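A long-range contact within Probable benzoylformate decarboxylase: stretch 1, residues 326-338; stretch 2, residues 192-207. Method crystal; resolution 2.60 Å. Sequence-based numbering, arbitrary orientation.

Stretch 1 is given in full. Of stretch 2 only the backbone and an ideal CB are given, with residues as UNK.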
ATOM      1  N   GLU C 326     -19.261  26.550  22.236  1.00 81.95           N
ATOM      2  CA  GLU C 326     -20.089  27.780  22.164  1.00 85.64           C
ATOM      3  C   GLU C 326     -21.439  27.472  22.809  1.00 84.26           C
ATOM      4  O   GLU C 326     -21.839  28.212  23.713  1.00 82.74           O
ATOM      5  CB  GLU C 326     -20.224  28.255  20.715  1.00 91.62           C
ATOM      6  CG  GLU C 326     -21.129  29.463  20.551  1.00 97.89           C
ATOM      7  CD  GLU C 326     -21.480  29.896  19.120  1.00105.23           C
ATOM      8  OE1 GLU C 326     -20.801  29.439  18.155  1.00110.57           O
ATOM      9  OE2 GLU C 326     -22.445  30.705  18.961  1.00106.57           O
ATOM     10  N   ILE C 327     -22.093  26.395  22.367  1.00 84.07           N
ATOM     11  CA  ILE C 327     -23.435  25.982  22.871  1.00 83.83           C
ATOM     12  C   ILE C 327     -23.328  25.759  24.388  1.00 82.09           C
ATOM     13  O   ILE C 327     -24.165  26.347  25.127  1.00 81.80           O
ATOM     14  CB  ILE C 327     -23.978  24.745  22.120  1.00 84.02           C
ATOM     15  CG1 ILE C 327     -24.797  25.117  20.880  1.00 86.35           C
ATOM     16  CG2 ILE C 327     -24.786  23.867  23.046  1.00 83.95           C
ATOM     17  CD1 ILE C 327     -24.226  24.609  19.546  1.00 86.88           C
ATOM     18  N   LEU C 328     -22.362  24.950  24.844  1.00 78.13           N
ATOM     19  CA  LEU C 328     -22.313  24.540  26.261  1.00 78.44           C
ATOM     20  C   LEU C 328     -22.035  25.783  27.111  1.00 83.03           C
ATOM     21  O   LEU C 328     -22.645  25.927  28.177  1.00 86.61           O
ATOM     22  CB  LEU C 328     -21.186  23.541  26.471  1.00 77.32           C
ATOM     23  CG  LEU C 328     -21.323  22.166  25.859  1.00 75.69           C
ATOM     24  CD1 LEU C 328     -20.031  21.391  26.119  1.00 75.09           C
ATOM     25  CD2 LEU C 328     -22.519  21.451  26.445  1.00 75.47           C
ATOM     26  N   ALA C 329     -21.109  26.626  26.666  1.00 84.56           N
ATOM     27  CA  ALA C 329     -20.671  27.844  27.373  1.00 85.93           C
ATOM     28  C   ALA C 329     -21.869  28.770  27.571  1.00 86.81           C
ATOM     29  O   ALA C 329     -21.956  29.405  28.628  1.00 88.30           O
ATOM     30  CB  ALA C 329     -19.574  28.528  26.593  1.00 85.89           C
ATOM     31  N   ASN C 330     -22.758  28.860  26.595  1.00 91.72           N
ATOM     32  CA  ASN C 330     -23.869  29.849  26.649  1.00 97.62           C
ATOM     33  C   ASN C 330     -25.078  29.264  27.388  1.00 96.28           C
ATOM     34  O   ASN C 330     -25.963  30.066  27.682  1.00102.68           O
ATOM     35  CB  ASN C 330     -24.202  30.408  25.263  1.00101.22           C
ATOM     36  CG  ASN C 330     -23.113  31.350  24.771  1.00106.78           C
ATOM     37  OD1 ASN C 330     -22.632  32.246  25.483  1.00103.29           O
ATOM     38  ND2 ASN C 330     -22.677  31.130  23.547  1.00112.14           N
ATOM     39  N   MET C 331     -25.096  27.967  27.737  1.00 93.46           N
ATOM     40  CA  MET C 331     -26.327  27.301  28.232  1.00 94.14           C
ATOM     41  C   MET C 331     -26.164  26.561  29.567  1.00 89.32           C
ATOM     42  O   MET C 331     -27.215  26.376  30.244  1.00 86.11           O
ATOM     43  CB  MET C 331     -26.875  26.349  27.175  1.00 99.73           C
ATOM     44  CG  MET C 331     -27.945  26.988  26.321  1.00105.35           C
ATOM     45  SD  MET C 331     -28.813  25.659  25.368  1.00118.68           S
ATOM     46  CE  MET C 331     -30.177  26.560  24.615  1.00117.34           C
ATOM     47  N   VAL C 332     -24.959  26.164  29.978  1.00 87.07           N
ATOM     48  CA  VAL C 332     -24.748  25.625  31.362  1.00 86.01           C
ATOM     49  C   VAL C 332     -25.031  26.724  32.395  1.00 83.46           C
ATOM     50  O   VAL C 332     -24.724  27.902  32.121  1.00 80.04           O
ATOM     51  CB  VAL C 332     -23.365  24.997  31.586  1.00 84.34           C
ATOM     52  CG1 VAL C 332     -23.104  23.855  30.618  1.00 84.65           C
ATOM     53  CG2 VAL C 332     -22.280  26.027  31.510  1.00 86.91           C
ATOM     54  N   LYS C 333     -25.647  26.329  33.514  1.00 85.94           N
ATOM     55  CA  LYS C 333     -26.033  27.205  34.655  1.00 92.12           C
ATOM     56  C   LYS C 333     -24.774  27.452  35.486  1.00 88.34           C
ATOM     57  O   LYS C 333     -23.989  26.528  35.705  1.00 84.03           O
ATOM     58  CB  LYS C 333     -27.131  26.553  35.522  1.00101.26           C
ATOM     59  CG  LYS C 333     -28.552  26.534  34.948  1.00108.19           C
ATOM     60  CD  LYS C 333     -29.041  27.892  34.389  1.00116.54           C
ATOM     61  CE  LYS C 333     -28.582  29.168  35.111  1.00118.28           C
ATOM     62  NZ  LYS C 333     -29.513  29.651  36.161  1.00119.13           N
ATOM     63  N   PRO C 334     -24.514  28.698  35.940  1.00 86.85           N
ATOM     64  CA  PRO C 334     -23.477  28.930  36.947  1.00 87.72           C
ATOM     65  C   PRO C 334     -23.642  27.938  38.115  1.00 85.56           C
ATOM     66  O   PRO C 334     -24.771  27.735  38.522  1.00 89.90           O
ATOM     67  CB  PRO C 334     -23.683  30.398  37.358  1.00 88.45           C
ATOM     68  CG  PRO C 334     -24.300  31.032  36.129  1.00 89.02           C
ATOM     69  CD  PRO C 334     -25.167  29.946  35.517  1.00 88.01           C
ATOM     70  N   SER C 335     -22.557  27.297  38.566  1.00 81.44           N
ATOM     71  CA  SER C 335     -22.575  26.235  39.602  1.00 81.18           C
ATOM     72  C   SER C 335     -22.423  26.826  41.030  1.00 82.16           C
ATOM     73  O   SER C 335     -21.947  28.033  41.231  1.00 78.98           O
ATOM     74  CB  SER C 335     -21.482  25.234  39.365  1.00 82.10           C
ATOM     75  OG  SER C 335     -21.499  24.698  38.059  1.00 80.96           O
ATOM     76  N   ASP C 336     -22.793  25.979  42.002  1.00 82.14           N
ATOM     77  CA  ASP C 336     -22.628  26.193  43.458  1.00 83.47           C
ATOM     78  C   ASP C 336     -21.203  25.743  43.851  1.00 80.32           C
ATOM     79  O   ASP C 336     -21.003  24.716  44.568  1.00 76.76           O
ATOM     80  CB  ASP C 336     -23.775  25.537  44.235  1.00 86.26           C
ATOM     81  CG  ASP C 336     -24.033  26.187  45.577  1.00 90.53           C
ATOM     82  OD1 ASP C 336     -23.479  27.285  45.848  1.00 95.56           O
ATOM     83  OD2 ASP C 336     -24.778  25.581  46.357  1.00 96.43           O
ATOM     84  N   ARG C 337     -20.248  26.533  43.373  1.00 79.23           N
ATOM     85  CA  ARG C 337     -18.821  26.597  43.750  1.00 77.83           C
ATOM     86  C   ARG C 337     -18.372  28.060  43.786  1.00 78.48           C
ATOM     87  O   ARG C 337     -18.901  28.819  42.984  1.00 77.44           O
ATOM     88  CB  ARG C 337     -18.036  25.855  42.673  1.00 77.35           C
ATOM     89  CG  ARG C 337     -17.525  24.495  43.110  1.00 78.39           C
ATOM     90  CD  ARG C 337     -18.231  23.301  42.528  1.00 78.75           C
ATOM     91  NE  ARG C 337     -18.247  23.367  41.078  1.00 78.19           N
ATOM     92  CZ  ARG C 337     -18.901  22.525  40.315  1.00 76.89           C
ATOM     93  NH1 ARG C 337     -19.558  21.524  40.875  1.00 76.95           N
ATOM     94  NH2 ARG C 337     -18.840  22.668  39.002  1.00 76.14           N
ATOM     95  N   SER C 338     -17.376  28.431  44.620  1.00 79.62           N
ATOM     96  CA  SER C 338     -16.794  29.801  44.627  1.00 78.80           C
ATOM     97  C   SER C 338     -15.940  29.972  43.376  1.00 78.06           C
ATOM     98  O   SER C 338     -15.246  29.037  42.988  1.00 76.87           O
ATOM     99  CB  SER C 338     -15.992  30.102  45.871  1.00 79.18           C
ATOM    100  OG  SER C 338     -16.725  29.836  47.055  1.00 79.42           O
ATOM    101  N   UNK C 192     -28.879  15.470  22.336  1.00 96.36           N
ATOM    102  CA  UNK C 192     -27.486  15.116  22.731  1.00 96.30           C
ATOM    103  C   UNK C 192     -26.840  16.232  23.566  1.00 96.21           C
ATOM    104  O   UNK C 192     -25.992  15.884  24.405  1.00 93.53           O
ATOM    105  CB  UNK C 192     -26.632  14.846  21.490  1.00 96.30           C
ATOM    106  N   UNK C 193     -27.206  17.505  23.350  1.00 95.78           N
ATOM    107  CA  UNK C 193     -26.736  18.653  24.192  1.00 95.23           C
ATOM    108  C   UNK C 193     -27.234  18.434  25.618  1.00 95.12           C
ATOM    109  O   UNK C 193     -26.414  18.461  26.521  1.00 98.37           O
ATOM    110  CB  UNK C 193     -27.237  19.994  23.652  1.00 95.23           C
ATOM    111  N   UNK C 194     -28.538  18.246  25.814  1.00 96.05           N
ATOM    112  CA  UNK C 194     -29.159  18.228  27.168  1.00 94.68           C
ATOM    113  C   UNK C 194     -28.492  17.123  28.008  1.00 91.85           C
ATOM    114  O   UNK C 194     -28.385  17.338  29.225  1.00 92.19           O
ATOM    115  CB  UNK C 194     -30.669  17.995  27.080  1.00 94.68           C
ATOM    116  N   UNK C 195     -28.008  16.033  27.394  1.00 90.14           N
ATOM    117  CA  UNK C 195     -27.202  14.971  28.061  1.00 92.81           C
ATOM    118  C   UNK C 195     -25.862  15.554  28.533  1.00 90.31           C
ATOM    119  O   UNK C 195     -25.528  15.327  29.696  1.00 87.62           O
ATOM    120  CB  UNK C 195     -26.958  13.794  27.114  1.00 92.81           C
ATOM    121  N   UNK C 196     -25.117  16.234  27.649  1.00 86.56           N
ATOM    122  CA  UNK C 196     -23.848  16.927  27.984  1.00 83.72           C
ATOM    123  C   UNK C 196     -24.106  17.895  29.143  1.00 85.43           C
ATOM    124  O   UNK C 196     -23.340  17.817  30.117  1.00 84.88           O
ATOM    125  CB  UNK C 196     -23.288  17.676  26.773  1.00 83.72           C
ATOM    126  N   UNK C 197     -25.135  18.753  29.073  1.00 86.35           N
ATOM    127  CA  UNK C 197     -25.311  19.829  30.092  1.00 88.54           C
ATOM    128  C   UNK C 197     -25.782  19.187  31.406  1.00 90.70           C
ATOM    129  O   UNK C 197     -25.290  19.601  32.449  1.00 97.44           O
ATOM    130  CB  UNK C 197     -26.315  20.883  29.621  1.00 88.54           C
ATOM    131  N   UNK C 198     -26.635  18.178  31.382  1.00 93.58           N
ATOM    132  CA  UNK C 198     -27.017  17.446  32.621  1.00 96.73           C
ATOM    133  C   UNK C 198     -25.726  16.909  33.252  1.00 93.01           C
ATOM    134  O   UNK C 198     -25.442  17.295  34.378  1.00 95.59           O
ATOM    135  CB  UNK C 198     -27.998  16.309  32.329  1.00 96.73           C
ATOM    136  N   UNK C 199     -24.915  16.148  32.525  1.00 89.61           N
ATOM    137  CA  UNK C 199     -23.677  15.522  33.058  1.00 91.66           C
ATOM    138  C   UNK C 199     -22.743  16.586  33.654  1.00 94.21           C
ATOM    139  O   UNK C 199     -22.062  16.276  34.666  1.00 91.10           O
ATOM    140  CB  UNK C 199     -22.948  14.749  31.957  1.00 91.66           C
ATOM    141  N   UNK C 200     -22.691  17.778  33.044  1.00 95.09           N
ATOM    142  CA  UNK C 200     -21.789  18.877  33.464  1.00 92.97           C
ATOM    143  C   UNK C 200     -22.323  19.517  34.744  1.00 93.49           C
ATOM    144  O   UNK C 200     -21.524  19.617  35.701  1.00103.86           O
ATOM    145  CB  UNK C 200     -21.655  19.930  32.362  1.00 92.97           C
ATOM    146  N   UNK C 201     -23.600  19.913  34.785  1.00 89.63           N
ATOM    147  CA  UNK C 201     -24.221  20.531  35.982  1.00 89.75           C
ATOM    148  C   UNK C 201     -24.328  19.504  37.123  1.00 88.83           C
ATOM    149  O   UNK C 201     -24.382  19.939  38.293  1.00 83.97           O
ATOM    150  CB  UNK C 201     -25.607  21.084  35.644  1.00 89.75           C
ATOM    151  N   UNK C 202     -24.381  18.201  36.786  1.00 89.10           N
ATOM    152  CA  UNK C 202     -24.335  17.035  37.718  1.00 88.65           C
ATOM    153  C   UNK C 202     -23.058  17.060  38.562  1.00 85.02           C
ATOM    154  O   UNK C 202     -23.130  16.821  39.771  1.00 82.82           O
ATOM    155  CB  UNK C 202     -24.410  15.719  36.941  1.00 88.65           C
ATOM    156  N   UNK C 203     -21.915  17.201  37.902  1.00 83.76           N
ATOM    157  CA  UNK C 203     -20.602  16.829  38.457  1.00 84.12           C
ATOM    158  C   UNK C 203     -20.332  17.694  39.691  1.00 85.24           C
ATOM    159  O   UNK C 203     -20.624  18.901  39.644  1.00 87.25           O
ATOM    160  CB  UNK C 203     -19.491  17.001  37.419  1.00 84.12           C
ATOM    161  N   UNK C 204     -19.883  17.066  40.776  1.00 85.20           N
ATOM    162  CA  UNK C 204     -19.595  17.730  42.066  1.00 89.03           C
ATOM    163  C   UNK C 204     -18.242  18.467  41.950  1.00 87.33           C
ATOM    164  O   UNK C 204     -18.098  19.534  42.616  1.00 86.81           O
ATOM    165  CB  UNK C 204     -19.565  16.716  43.212  1.00 89.03           C
ATOM    166  N   UNK C 205     -17.314  17.952  41.119  1.00 83.57           N
ATOM    167  CA  UNK C 205     -15.945  18.500  40.963  1.00 80.76           C
ATOM    168  C   UNK C 205     -15.375  18.168  39.578  1.00 77.38           C
ATOM    169  O   UNK C 205     -14.463  17.346  39.471  1.00 74.93           O
ATOM    170  CB  UNK C 205     -15.020  17.948  42.050  1.00 80.76           C
ATOM    171  N   UNK C 206     -15.839  18.834  38.484  1.00 75.04           N
ATOM    172  CA  UNK C 206     -15.417  18.518  37.121  1.00 73.87           C
ATOM    173  C   UNK C 206     -14.127  19.229  36.720  1.00 73.82           C
ATOM    174  O   UNK C 206     -13.796  20.212  37.346  1.00 79.49           O
ATOM    175  CB  UNK C 206     -16.529  18.885  36.137  1.00 73.87           C
ATOM    176  N   UNK C 207     -13.446  18.742  35.688  1.00 72.10           N
ATOM    177  CA  UNK C 207     -12.192  19.344  35.151  1.00 70.79           C
ATOM    178  C   UNK C 207     -12.289  19.346  33.623  1.00 71.00           C
ATOM    179  O   UNK C 207     -12.826  18.356  33.068  1.00 71.62           O
ATOM    180  CB  UNK C 207     -10.953  18.576  35.614  1.00 70.79           C
TER

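Position 192 lies in a helix with nothing of stretch 1 within 5.5 Å of its ideal CB, so many residues would do; it is Q192. At 193 the CA-to-CB bond points toward stretch 1, and the ideal CB lies 4.6 Å from I327 CG2. An apolar chain of moderate length would suit, leucine, isoleucine or methionine among them. The residue is I193, whose CG1 packs 3.8 Å from I327 CG2.

Positions 194 and 195 leave the choice open, the first pointing away and the second out of reach. They are N194 and D195.

The ideal CB of 196 is already 3.9 Å from L328 CD2, so even alanine would make contact here, and any larger apolar chain must turn aside from that methyl. L196 occupies the place. One residue on, 197 points toward stretch 1: the ideal CB of 197 is 4.5 Å from V332 CG1 and 5.0 Å from L328 CD2. Valine, isoleucine or leucine could fill such an apolar corner. I197 sets CG2 4.0 Å from L328 CD2 and CB 4.3 Å from V332 CG1.

Positions 198 and 199 are out of reach, so polar or charged chains would serve as well as any. The first is E198; the second, T199, turns its hydroxyl back on the helix, OG1 donating to D195 O at 2.6 Å.

At 200 the bond again points toward stretch 1, the ideal CB standing 4.5 Å from V332 CG1. A branched or long apolar chain suits, since L328 also lies within its range. L200 bridges the two: its CD1 is 4.1 Å from L328 CD1 and 4.2 Å from V332 CG1.

Position 201 points sideways, so a short chain would fall short. Stretch 1 offers the backbone N of K333, a donor, which invites a long acceptor such as glutamate or glutamine. E201 extends with chi1 m and chi2 t, and its OE2 accepts a hydrogen bond from K333 N at 2.9 Å.

Position 202 points away and tolerates polar groups: S202. At 203 the chain leaves helical angles. Its carbonyl matters more than its CB, so a small residue is enough: A203 O accepts a hydrogen bond from R337 NH1 at 3.1 Å.

The bonds at 204 and 205 point away, leaving their side chains free to vary; they are T204 and N205. At 206, phi of -85° is compatible with proline, and the arginine offers a flat guanidinium that a compact apolar group could cover. P206 places CD over one face, 3.4 Å from R337 NH2. Position 207, out of reach in a strand, suits a beta-branched residue: V207.

Stretch 2 (192-207) QINDLIETLESATNPV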
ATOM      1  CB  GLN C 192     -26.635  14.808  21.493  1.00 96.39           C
ATOM      2  CG  GLN C 192     -26.739  13.354  21.045  1.00 95.66           C
ATOM      3  CD  GLN C 192     -26.195  13.128  19.636  1.00 93.66           C
ATOM      4  OE1 GLN C 192     -25.930  14.053  18.879  1.00 93.67           O
ATOM      5  NE2 GLN C 192     -25.871  11.905  19.375  1.00 92.66           N
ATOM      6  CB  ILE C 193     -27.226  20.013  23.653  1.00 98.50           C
ATOM      7  CG1 ILE C 193     -26.376  20.501  22.479  1.00 99.57           C
ATOM      8  CG2 ILE C 193     -27.297  21.059  24.769  1.00 99.19           C
ATOM      9  CD1 ILE C 193     -27.154  21.342  21.463  1.00 99.41           C
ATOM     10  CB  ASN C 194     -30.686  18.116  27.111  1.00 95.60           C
ATOM     11  CG  ASN C 194     -31.333  19.270  26.382  1.00 96.14           C
ATOM     12  OD1 ASN C 194     -31.008  20.439  26.557  1.00 94.96           O
ATOM     13  ND2 ASN C 194     -32.220  18.930  25.476  1.00100.85           N
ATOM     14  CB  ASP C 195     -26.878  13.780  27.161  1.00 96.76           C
ATOM     15  CG  ASP C 195     -28.115  13.074  26.624  1.00104.54           C
ATOM     16  OD1 ASP C 195     -29.102  12.870  27.407  1.00111.00           O
ATOM     17  OD2 ASP C 195     -28.107  12.763  25.410  1.00106.61           O
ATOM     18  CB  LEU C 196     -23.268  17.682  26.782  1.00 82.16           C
ATOM     19  CG  LEU C 196     -22.153  16.993  25.995  1.00 82.22           C
ATOM     20  CD1 LEU C 196     -21.224  16.208  26.896  1.00 83.12           C
ATOM     21  CD2 LEU C 196     -22.685  16.053  24.942  1.00 83.04           C
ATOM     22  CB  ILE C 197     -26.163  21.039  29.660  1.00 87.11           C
ATOM     23  CG1 ILE C 197     -27.591  20.953  30.182  1.00 94.21           C
ATOM     24  CG2 ILE C 197     -26.095  21.302  28.163  1.00 86.01           C
ATOM     25  CD1 ILE C 197     -28.151  22.266  30.689  1.00 96.71           C
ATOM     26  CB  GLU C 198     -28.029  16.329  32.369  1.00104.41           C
ATOM     27  CG  GLU C 198     -28.589  15.741  33.660  1.00112.87           C
ATOM     28  CD  GLU C 198     -30.088  15.354  33.612  1.00126.57           C
ATOM     29  OE1 GLU C 198     -30.625  14.962  32.510  1.00131.40           O
ATOM     30  OE2 GLU C 198     -30.764  15.435  34.683  1.00137.55           O
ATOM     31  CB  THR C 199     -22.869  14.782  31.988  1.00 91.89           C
ATOM     32  OG1 THR C 199     -23.771  14.079  31.144  1.00 98.94           O
ATOM     33  CG2 THR C 199     -21.886  13.789  32.565  1.00 93.17           C
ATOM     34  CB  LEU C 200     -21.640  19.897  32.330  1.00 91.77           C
ATOM     35  CG  LEU C 200     -20.629  19.518  31.247  1.00 89.49           C
ATOM     36  CD1 LEU C 200     -20.628  20.531  30.124  1.00 88.04           C
ATOM     37  CD2 LEU C 200     -19.232  19.417  31.824  1.00 90.83           C
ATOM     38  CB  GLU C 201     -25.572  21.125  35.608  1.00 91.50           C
ATOM     39  CG  GLU C 201     -25.472  22.250  34.598  1.00 94.19           C
ATOM     40  CD  GLU C 201     -26.818  22.716  34.047  1.00 98.51           C
ATOM     41  OE1 GLU C 201     -27.874  22.049  34.333  1.00100.14           O
ATOM     42  OE2 GLU C 201     -26.814  23.727  33.281  1.00102.27           O
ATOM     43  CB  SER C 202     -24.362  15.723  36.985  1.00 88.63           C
ATOM     44  OG  SER C 202     -25.631  15.150  37.066  1.00 94.98           O
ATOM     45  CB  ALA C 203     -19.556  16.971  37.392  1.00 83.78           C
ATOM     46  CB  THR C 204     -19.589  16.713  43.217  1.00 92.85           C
ATOM     47  OG1 THR C 204     -18.460  15.858  42.982  1.00 98.84           O
ATOM     48  CG2 THR C 204     -20.879  15.930  43.360  1.00 90.14           C
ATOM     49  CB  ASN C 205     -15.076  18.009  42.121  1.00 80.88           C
ATOM     50  CG  ASN C 205     -13.610  18.360  41.961  1.00 80.86           C
ATOM     51  OD1 ASN C 205     -13.278  19.399  41.395  1.00 78.77           O
ATOM     52  ND2 ASN C 205     -12.723  17.473  42.401  1.00 80.28           N
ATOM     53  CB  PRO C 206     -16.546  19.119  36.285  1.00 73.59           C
ATOM     54  CG  PRO C 206     -16.912  20.357  37.029  1.00 73.26           C
ATOM     55  CD  PRO C 206     -16.774  19.960  38.480  1.00 74.41           C
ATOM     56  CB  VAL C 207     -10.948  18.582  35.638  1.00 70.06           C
ATOM     57  CG1 VAL C 207     -10.924  17.112  35.238  1.00 69.64           C
ATOM     58  CG2 VAL C 207      -9.678  19.266  35.182  1.00 69.85           C
TER
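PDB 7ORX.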